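Local coordinates for protein CRISPR-associated endonuclease Cas9 (Campylobacter jejuni subsp. jejuni serotype O:2, PDB 5X2H) that serves antiviral defence as an RNA-guided, magnesium-dependent endonuclease whose RuvC-like and HNH domains cut the two strands of target DNA, at residues Asp507-Leu511 with Val528-Ala532; Arg111-Leu115 with Glu209-Ile213; Ser773-Phe779 with Ala793-Val798. One frame throughout, in Å; residues are numbered along the deposited sequence.

Going along the chain from the N terminus, contact 2 comes first: it joins helix 107-113 to helix 203-219 and closes an excursion of 93 residues, a little under half of it helical. Contact 1 follows, drawing the loop after helix 493-505 back to the start of strand 530-532 across 16 residues in the RuvC region. Contact 3 is last, closing a 13-residue loop with a short helix between two strands of the PI-CTD region. The three loops run in series, so none nests in or crosses another. They are well separated: contact 2 lies across the chain's centre from the other two, and contacts 1 and 3 have centres about 38 Å apart.

Contact 1. Residues Asp507-Leu511 with Val528-Ala532; sequences DFLPL and VHVEA
The rings of F508 and H529 are near parallel, their planes only 5° apart, but slid so far that they barely overlap, with the centroids 4.9 Å from each other. Because the two side chains run in opposite directions, each ring instead receives the other's methylene. H529 CB sits over the middle of the F508 ring, 3.5 Å from its centroid, and F508 CB lies 3.6 Å from the H529 centroid, nearer the rim. This makes a reciprocal pair of CH-pi contacts. Both side chains put CG anti to the carbonyl carbon (chi1 -72° for F508, -63° for H529).

At the far end of the phenyl ring, V530 comes in at about a right angle, its CG2 3.5 Å from F508 CZ. On the imidazole, CE1 is approached by the L509 O atom at 3.2 Å and by L511 CG at 3.5 Å, both obliquely. H529 ND1 is hydrogen-bonded to the carbonyl oxygen of H480, which should help hold the imidazole's rotation.

V530 opens the strand 530-532 that borders the RNase H-like RuvC sheet, about 11 Å by side chain from E485, a predicted magnesium ligand. Chemically, the contact rests mainly on reciprocal CH-pi and apolar packing, with ring-on-ring overlap contributing little, and the oxygen facing CE1 probably adds a modest electrostatic attraction if that C-H is polarised.

Contact 2. Residues Arg111-Leu115 with Glu209-Ile213; sequences RFRAL and ELKLI
R111 and E209 meet in a two-pronged salt bridge. The guanidinium presents its side, with NE donating a hydrogen bond to E209 OE1 at 2.6 Å in a nearly straight line (168°), while R111 NH2 reaches E209 OE2 at 2.7 Å. Both carboxylate oxygens are met on their syn side, but the two groups are not coplanar: their planes are 37° apart. An extended E209 carries the carboxylate across the gap, and a bend at chi3 (64°) turns the arginine's end to it. With both residues buried, the paired bonds should offset much of the cost of burying their charges.

The apolar contacts lie beside this bridge. A114 CB packs on I213 CG2 at 3.8 Å, where the backbones also come nearest. L115 and L212 cross at about a right angle and touch through their CD2 methyls, 3.8 Å apart.

The contact thus joins segment 111-115, on helix 107-113, to the middle of helix 203-219, and the backbone bond from I213 N to E209 O belongs to that second helix. Helix 121-133 packs against both segments, V127 touching R111 and I213, while V168 of helix 168-175 borders the salt bridge.

Contact 3. Residues Ser773-Phe779 with Ala793-Val798; sequences SKHDNKF and ANEKEV
N777 reaches over to the backbone of 796-798 and holds it with both ends of its amide. OD1 accepts from V798 N at 2.9 Å in a nearly straight bond (172°), the donor standing above the carbonyl plane rather than on a lone pair. ND2 gives to K796 O at 3.2 Å, with that oxygen in the amide plane. CG is trans to the backbone N (chi1 -161°), which carries the amide out to the other segment, from a backbone with positive phi.

Three residues earlier, K774 N donates to V798 O at 3.1 Å. K774 also packs its CB on V798 CG1, 3.7 Å away, while its chain turns at chi4 and brings NZ to D776 OD1 at 2.6 Å. That oxygen also accepts from K778 N in an Asx turn, so the lysine and the turn share one acceptor. In the other segment N794 OD1 accepts from K796 N in an Asx turn and also from E797 N, making an Asx motif.

The two turns lie in the connection between strands 769-773 and 799-804, antiparallel neighbours in the six-stranded sheet of the PI-CTD region, with helix 784-789 inserted between them. The K774 to V798 bond lies just beyond the paired strands.

F779 lies farther out along the loop. Its chi1 of 174° places the ring against the backbone of 793-795. N794 C and E795 N lie over one face, toward the rim, and A793 CB is at the ring's edge, 3.8 Å from F779 CD1. E795 CG lies 4.0 Å from F779 CD2, and a bend at chi2 brings its CD near CE2 of the ring. V798 CG2 packs on the chain at 778-779, 3.6 Å from K778 O and also touching F779 CB, and F790 also touches this valine.

Contact 1. Residues Asp507-Leu511 with Val528-Ala532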
loop_
_atom_site.group_PDB
_atom_site.type_symbol
_atom_site.label_atom_id
_atom_site.label_comp_id
_atom_site.label_asym_id
_atom_site.label_seq_id
_atom_site.Cartn_x
_atom_site.Cartn_y
_atom_site.Cartn_z
ATOM N N ASP A 507 13.850 5.454 28.928
ATOM C CA ASP A 507 14.239 5.581 30.325
ATOM C C ASP A 507 13.845 6.960 30.836
ATOM O O ASP A 507 14.174 7.975 30.214
ATOM C CB ASP A 507 15.743 5.361 30.488
ATOM C CG ASP A 507 16.160 5.250 31.941
ATOM O OD1 ASP A 507 15.284 5.003 32.795
ATOM O OD2 ASP A 507 17.363 5.416 32.227
ATOM N N PHE A 508 13.146 6.993 31.965
ATOM C CA PHE A 508 12.622 8.224 32.539
ATOM C C PHE A 508 13.405 8.619 33.785
ATOM O O PHE A 508 14.238 7.866 34.300
ATOM C CB PHE A 508 11.137 8.073 32.887
ATOM C CG PHE A 508 10.234 8.026 31.690
ATOM C CD1 PHE A 508 9.987 6.830 31.037
ATOM C CD2 PHE A 508 9.621 9.178 31.225
ATOM C CE1 PHE A 508 9.152 6.785 29.937
ATOM C CE2 PHE A 508 8.787 9.141 30.125
ATOM C CZ PHE A 508 8.551 7.943 29.480
ATOM N N LEU A 509 13.121 9.825 34.265
ATOM C CA LEU A 509 13.666 10.258 35.540
ATOM C C LEU A 509 12.982 9.504 36.676
ATOM O O LEU A 509 11.772 9.261 36.621
ATOM C CB LEU A 509 13.469 11.761 35.734
ATOM C CG LEU A 509 14.417 12.710 35.001
ATOM C CD1 LEU A 509 14.067 14.154 35.316
ATOM C CD2 LEU A 509 15.860 12.412 35.372
ATOM N N PRO A 510 13.725 9.109 37.707
ATOM C CA PRO A 510 13.083 8.510 38.882
ATOM C C PRO A 510 12.158 9.511 39.559
ATOM O O PRO A 510 12.547 10.644 39.853
ATOM C CB PRO A 510 14.268 8.134 39.781
ATOM C CG PRO A 510 15.438 8.036 38.852
ATOM C CD PRO A 510 15.193 9.071 37.794
ATOM N N LEU A 511 10.918 9.087 39.792
ATOM C CA LEU A 511 9.938 9.893 40.506
ATOM C C LEU A 511 9.836 9.532 41.982
ATOM O O LEU A 511 9.008 10.111 42.692
ATOM C CB LEU A 511 8.558 9.763 39.846
ATOM C CG LEU A 511 8.085 8.423 39.265
ATOM C CD1 LEU A 511 8.227 7.257 40.240
ATOM C CD2 LEU A 511 6.639 8.553 38.806
ATOM N N VAL A 528 4.643 4.301 36.888
ATOM C CA VAL A 528 3.933 4.641 35.662
ATOM C C VAL A 528 4.385 6.005 35.153
ATOM O O VAL A 528 4.011 7.039 35.705
ATOM C CB VAL A 528 2.410 4.618 35.875
ATOM C CG1 VAL A 528 1.686 4.991 34.588
ATOM C CG2 VAL A 528 1.966 3.249 36.366
ATOM N N HIS A 529 5.196 5.998 34.095
ATOM C CA HIS A 529 5.716 7.231 33.516
ATOM C C HIS A 529 4.964 7.679 32.272
ATOM O O HIS A 529 5.026 8.863 31.924
ATOM C CB HIS A 529 7.199 7.070 33.166
ATOM C CG HIS A 529 8.078 6.828 34.353
ATOM N ND1 HIS A 529 8.545 7.848 35.154
ATOM C CD2 HIS A 529 8.580 5.682 34.872
ATOM C CE1 HIS A 529 9.293 7.340 36.117
ATOM N NE2 HIS A 529 9.332 6.028 35.967
ATOM N N VAL A 530 4.269 6.774 31.592
ATOM C CA VAL A 530 3.505 7.099 30.395
ATOM C C VAL A 530 2.036 6.838 30.690
ATOM O O VAL A 530 1.669 5.736 31.112
ATOM C CB VAL A 530 3.975 6.282 29.179
ATOM C CG1 VAL A 530 3.451 6.902 27.890
ATOM C CG2 VAL A 530 5.492 6.186 29.159
ATOM N N GLU A 531 1.202 7.851 30.474
ATOM C CA GLU A 531 -0.223 7.754 30.747
ATOM C C GLU A 531 -1.011 8.329 29.581
ATOM O O GLU A 531 -0.521 9.184 28.838
ATOM C CB GLU A 531 -0.598 8.489 32.042
ATOM N N ALA A 532 -2.241 7.846 29.429
ATOM C CA ALA A 532 -3.153 8.313 28.397
ATOM C C ALA A 532 -4.236 9.183 29.021
ATOM O O ALA A 532 -4.715 8.897 30.124
ATOM C CB ALA A 532 -3.790 7.137 27.652
#

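Contact 2. Residues Arg111-Leu115 with Glu209-Ile213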
loop_
_atom_site.group_PDB
_atom_site.type_symbol
_atom_site.label_atom_id
_atom_site.label_comp_id
_atom_site.label_asym_id
_atom_site.label_seq_id
_atom_site.Cartn_x
_atom_site.Cartn_y
_atom_site.Cartn_z
ATOM N N ARG A 111 -11.858 -18.204 -36.281
ATOM C CA ARG A 111 -12.202 -19.178 -35.253
ATOM C C ARG A 111 -13.507 -19.902 -35.555
ATOM O O ARG A 111 -13.723 -21.001 -35.033
ATOM C CB ARG A 111 -12.274 -18.495 -33.886
ATOM C CG ARG A 111 -10.907 -18.190 -33.287
ATOM C CD ARG A 111 -10.971 -17.085 -32.244
ATOM N NE ARG A 111 -11.777 -17.452 -31.085
ATOM C CZ ARG A 111 -12.014 -16.643 -30.057
ATOM N NH1 ARG A 111 -11.506 -15.417 -30.046
ATOM N NH2 ARG A 111 -12.760 -17.058 -29.041
ATOM N N PHE A 112 -14.380 -19.318 -36.381
ATOM C CA PHE A 112 -15.565 -20.048 -36.819
ATOM C C PHE A 112 -15.230 -21.028 -37.937
ATOM O O PHE A 112 -15.735 -22.156 -37.945
ATOM C CB PHE A 112 -16.660 -19.080 -37.272
ATOM C CG PHE A 112 -17.840 -19.765 -37.904
ATOM C CD1 PHE A 112 -18.672 -20.576 -37.149
ATOM C CD2 PHE A 112 -18.112 -19.607 -39.254
ATOM C CE1 PHE A 112 -19.753 -21.219 -37.729
ATOM C CE2 PHE A 112 -19.195 -20.245 -39.840
ATOM C CZ PHE A 112 -20.016 -21.050 -39.075
ATOM N N ARG A 113 -14.381 -20.617 -38.885
ATOM C CA ARG A 113 -13.964 -21.521 -39.953
ATOM C C ARG A 113 -13.275 -22.758 -39.394
ATOM O O ARG A 113 -13.418 -23.858 -39.941
ATOM C CB ARG A 113 -13.021 -20.808 -40.920
ATOM C CG ARG A 113 -13.620 -19.667 -41.705
ATOM C CD ARG A 113 -12.555 -19.088 -42.618
ATOM N NE ARG A 113 -13.024 -17.948 -43.395
ATOM C CZ ARG A 113 -12.243 -17.229 -44.194
ATOM N NH1 ARG A 113 -10.958 -17.534 -44.311
ATOM N NH2 ARG A 113 -12.742 -16.206 -44.872
ATOM N N ALA A 114 -12.518 -22.592 -38.306
ATOM C CA ALA A 114 -11.754 -23.695 -37.735
ATOM C C ALA A 114 -12.638 -24.861 -37.321
ATOM O O ALA A 114 -12.141 -25.985 -37.192
ATOM C CB ALA A 114 -10.945 -23.206 -36.533
ATOM N N LEU A 115 -13.931 -24.623 -37.106
ATOM C CA LEU A 115 -14.861 -25.696 -36.787
ATOM C C LEU A 115 -15.389 -26.410 -38.024
ATOM O O LEU A 115 -16.112 -27.402 -37.882
ATOM C CB LEU A 115 -16.035 -25.142 -35.977
ATOM C CG LEU A 115 -15.687 -24.175 -34.843
ATOM C CD1 LEU A 115 -16.950 -23.618 -34.206
ATOM C CD2 LEU A 115 -14.812 -24.851 -33.798
ATOM N N GLU A 209 -12.192 -24.073 -26.286
ATOM C CA GLU A 209 -12.234 -23.743 -27.706
ATOM C C GLU A 209 -10.918 -24.094 -28.389
ATOM O O GLU A 209 -10.908 -24.740 -29.443
ATOM C CB GLU A 209 -12.563 -22.264 -27.899
ATOM C CG GLU A 209 -12.581 -21.839 -29.359
ATOM C CD GLU A 209 -12.869 -20.362 -29.545
ATOM O OE1 GLU A 209 -12.733 -19.871 -30.686
ATOM O OE2 GLU A 209 -13.225 -19.692 -28.552
ATOM N N LEU A 210 -9.795 -23.681 -27.796
ATOM C CA LEU A 210 -8.497 -23.981 -28.392
ATOM C C LEU A 210 -8.231 -25.483 -28.444
ATOM O O LEU A 210 -7.586 -25.962 -29.383
ATOM C CB LEU A 210 -7.390 -23.261 -27.621
ATOM C CG LEU A 210 -6.019 -23.221 -28.296
ATOM C CD1 LEU A 210 -6.148 -22.782 -29.745
ATOM C CD2 LEU A 210 -5.081 -22.290 -27.536
ATOM N N LYS A 211 -8.719 -26.241 -27.457
ATOM C CA LYS A 211 -8.628 -27.697 -27.546
ATOM C C LYS A 211 -9.489 -28.229 -28.685
ATOM O O LYS A 211 -9.074 -29.139 -29.412
ATOM C CB LYS A 211 -9.042 -28.343 -26.224
ATOM C CG LYS A 211 -8.072 -28.115 -25.078
ATOM C CD LYS A 211 -8.528 -28.843 -23.819
ATOM C CE LYS A 211 -7.538 -28.656 -22.681
ATOM N NZ LYS A 211 -8.013 -29.298 -21.427
ATOM N N LEU A 212 -10.691 -27.672 -28.852
ATOM C CA LEU A 212 -11.574 -28.114 -29.925
ATOM C C LEU A 212 -11.012 -27.746 -31.291
ATOM O O LEU A 212 -11.112 -28.530 -32.242
ATOM C CB LEU A 212 -12.966 -27.510 -29.736
ATOM C CG LEU A 212 -13.990 -27.790 -30.838
ATOM C CD1 LEU A 212 -14.328 -29.275 -30.898
ATOM C CD2 LEU A 212 -15.243 -26.955 -30.632
ATOM N N ILE A 213 -10.417 -26.556 -31.407
ATOM C CA ILE A 213 -9.866 -26.123 -32.688
ATOM C C ILE A 213 -8.718 -27.029 -33.112
ATOM O O ILE A 213 -8.606 -27.404 -34.286
ATOM C CB ILE A 213 -9.430 -24.648 -32.610
ATOM C CG1 ILE A 213 -10.655 -23.737 -32.502
ATOM C CG2 ILE A 213 -8.585 -24.276 -33.817
ATOM C CD1 ILE A 213 -10.316 -22.267 -32.330
#

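Contact 3. Residues Ser773-Phe779 with Ala793-Val798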
loop_
_atom_site.group_PDB
_atom_site.type_symbol
_atom_site.label_atom_id
_atom_site.label_comp_id
_atom_site.label_asym_id
_atom_site.label_seq_id
_atom_site.Cartn_x
_atom_site.Cartn_y
_atom_site.Cartn_z
ATOM N N SER A 773 2.555 30.281 1.817
ATOM C CA SER A 773 1.527 30.217 2.844
ATOM C C SER A 773 2.116 30.612 4.190
ATOM O O SER A 773 3.330 30.554 4.405
ATOM C CB SER A 773 0.903 28.818 2.925
ATOM O OG SER A 773 1.898 27.844 3.173
ATOM N N LYS A 774 1.233 31.022 5.094
ATOM C CA LYS A 774 1.636 31.408 6.438
ATOM C C LYS A 774 1.758 30.168 7.313
ATOM O O LYS A 774 0.970 29.229 7.187
ATOM C CB LYS A 774 0.623 32.390 7.029
ATOM C CG LYS A 774 1.025 33.001 8.364
ATOM C CD LYS A 774 0.199 34.246 8.650
ATOM C CE LYS A 774 0.524 34.854 10.004
ATOM N NZ LYS A 774 -0.140 34.122 11.114
ATOM N N HIS A 775 2.749 30.178 8.211
ATOM C CA HIS A 775 3.112 28.966 8.944
ATOM C C HIS A 775 1.920 28.392 9.702
ATOM O O HIS A 775 1.641 27.190 9.621
ATOM C CB HIS A 775 4.279 29.253 9.895
ATOM C CG HIS A 775 3.903 30.071 11.091
ATOM N ND1 HIS A 775 3.792 31.443 11.050
ATOM C CD2 HIS A 775 3.605 29.708 12.361
ATOM C CE1 HIS A 775 3.444 31.892 12.244
ATOM N NE2 HIS A 775 3.326 30.860 13.058
ATOM N N ASP A 776 1.194 29.237 10.432
ATOM C CA ASP A 776 0.078 28.779 11.248
ATOM C C ASP A 776 -1.254 28.823 10.515
ATOM O O ASP A 776 -2.251 28.330 11.054
ATOM C CB ASP A 776 -0.017 29.615 12.532
ATOM C CG ASP A 776 -0.104 31.105 12.259
ATOM O OD1 ASP A 776 -0.113 31.501 11.075
ATOM O OD2 ASP A 776 -0.163 31.885 13.230
ATOM N N ASN A 777 -1.291 29.393 9.309
ATOM C CA ASN A 777 -2.528 29.558 8.546
ATOM C C ASN A 777 -3.589 30.293 9.365
ATOM O O ASN A 777 -4.786 30.018 9.262
ATOM C CB ASN A 777 -3.054 28.211 8.045
ATOM C CG ASN A 777 -4.043 28.360 6.908
ATOM O OD1 ASN A 777 -3.669 28.720 5.792
ATOM N ND2 ASN A 777 -5.313 28.087 7.185
ATOM N N LYS A 778 -3.144 31.238 10.190
ATOM C CA LYS A 778 -4.027 31.995 11.067
ATOM C C LYS A 778 -4.283 33.364 10.449
ATOM O O LYS A 778 -3.344 34.129 10.209
ATOM C CB LYS A 778 -3.418 32.134 12.462
ATOM C CG LYS A 778 -4.377 32.658 13.512
ATOM C CD LYS A 778 -3.684 32.777 14.862
ATOM C CE LYS A 778 -4.643 33.240 15.949
ATOM N NZ LYS A 778 -3.932 33.456 17.242
ATOM N N PHE A 779 -5.556 33.665 10.197
ATOM C CA PHE A 779 -5.956 34.905 9.546
ATOM C C PHE A 779 -6.080 36.076 10.512
ATOM O O PHE A 779 -5.919 37.227 10.091
ATOM C CB PHE A 779 -7.292 34.694 8.819
ATOM C CG PHE A 779 -7.880 35.948 8.237
ATOM C CD1 PHE A 779 -7.386 36.475 7.055
ATOM C CD2 PHE A 779 -8.938 36.590 8.862
ATOM C CE1 PHE A 779 -7.924 37.629 6.514
ATOM C CE2 PHE A 779 -9.481 37.747 8.326
ATOM C CZ PHE A 779 -8.973 38.265 7.149
ATOM N N ALA A 793 -6.074 36.793 1.777
ATOM C CA ALA A 793 -6.298 35.863 2.871
ATOM C C ALA A 793 -7.707 36.014 3.432
ATOM O O ALA A 793 -8.315 37.085 3.376
ATOM C CB ALA A 793 -5.270 36.082 3.980
ATOM N N ASN A 794 -8.225 34.916 3.978
ATOM C CA ASN A 794 -9.540 34.897 4.600
ATOM C C ASN A 794 -9.478 33.990 5.823
ATOM O O ASN A 794 -8.427 33.433 6.157
ATOM C CB ASN A 794 -10.615 34.445 3.602
ATOM C CG ASN A 794 -10.290 33.108 2.958
ATOM O OD1 ASN A 794 -9.940 32.147 3.640
ATOM N ND2 ASN A 794 -10.395 33.046 1.634
ATOM N N GLU A 795 -10.625 33.825 6.484
ATOM C CA GLU A 795 -10.684 33.085 7.738
ATOM C C GLU A 795 -10.340 31.605 7.594
ATOM O O GLU A 795 -10.128 30.943 8.614
ATOM C CB GLU A 795 -12.077 33.225 8.359
ATOM C CG GLU A 795 -12.363 34.596 8.978
ATOM C CD GLU A 795 -12.825 35.636 7.968
ATOM O OE1 GLU A 795 -13.402 36.660 8.394
ATOM O OE2 GLU A 795 -12.619 35.434 6.751
ATOM N N LYS A 796 -10.272 31.069 6.372
ATOM C CA LYS A 796 -10.036 29.643 6.195
ATOM C C LYS A 796 -8.645 29.298 5.678
ATOM O O LYS A 796 -8.209 28.157 5.860
ATOM C CB LYS A 796 -11.086 29.035 5.249
ATOM C CG LYS A 796 -10.693 29.032 3.779
ATOM C CD LYS A 796 -10.908 27.657 3.149
ATOM C CE LYS A 796 -12.274 27.538 2.491
ATOM N NZ LYS A 796 -12.340 28.250 1.183
ATOM N N GLU A 797 -7.938 30.239 5.051
ATOM C CA GLU A 797 -6.605 29.950 4.539
ATOM C C GLU A 797 -5.841 31.249 4.331
ATOM O O GLU A 797 -6.417 32.256 3.907
ATOM C CB GLU A 797 -6.671 29.154 3.229
ATOM C CG GLU A 797 -7.496 29.813 2.139
ATOM C CD GLU A 797 -7.727 28.901 0.948
ATOM O OE1 GLU A 797 -7.462 27.686 1.067
ATOM O OE2 GLU A 797 -8.173 29.403 -0.107
ATOM N N VAL A 798 -4.544 31.215 4.635
ATOM C CA VAL A 798 -3.667 32.360 4.424
ATOM C C VAL A 798 -2.605 31.956 3.411
ATOM O O VAL A 798 -1.509 31.514 3.778
ATOM C CB VAL A 798 -3.028 32.842 5.739
ATOM C CG1 VAL A 798 -2.289 34.156 5.515
ATOM C CG2 VAL A 798 -4.086 32.993 6.823
#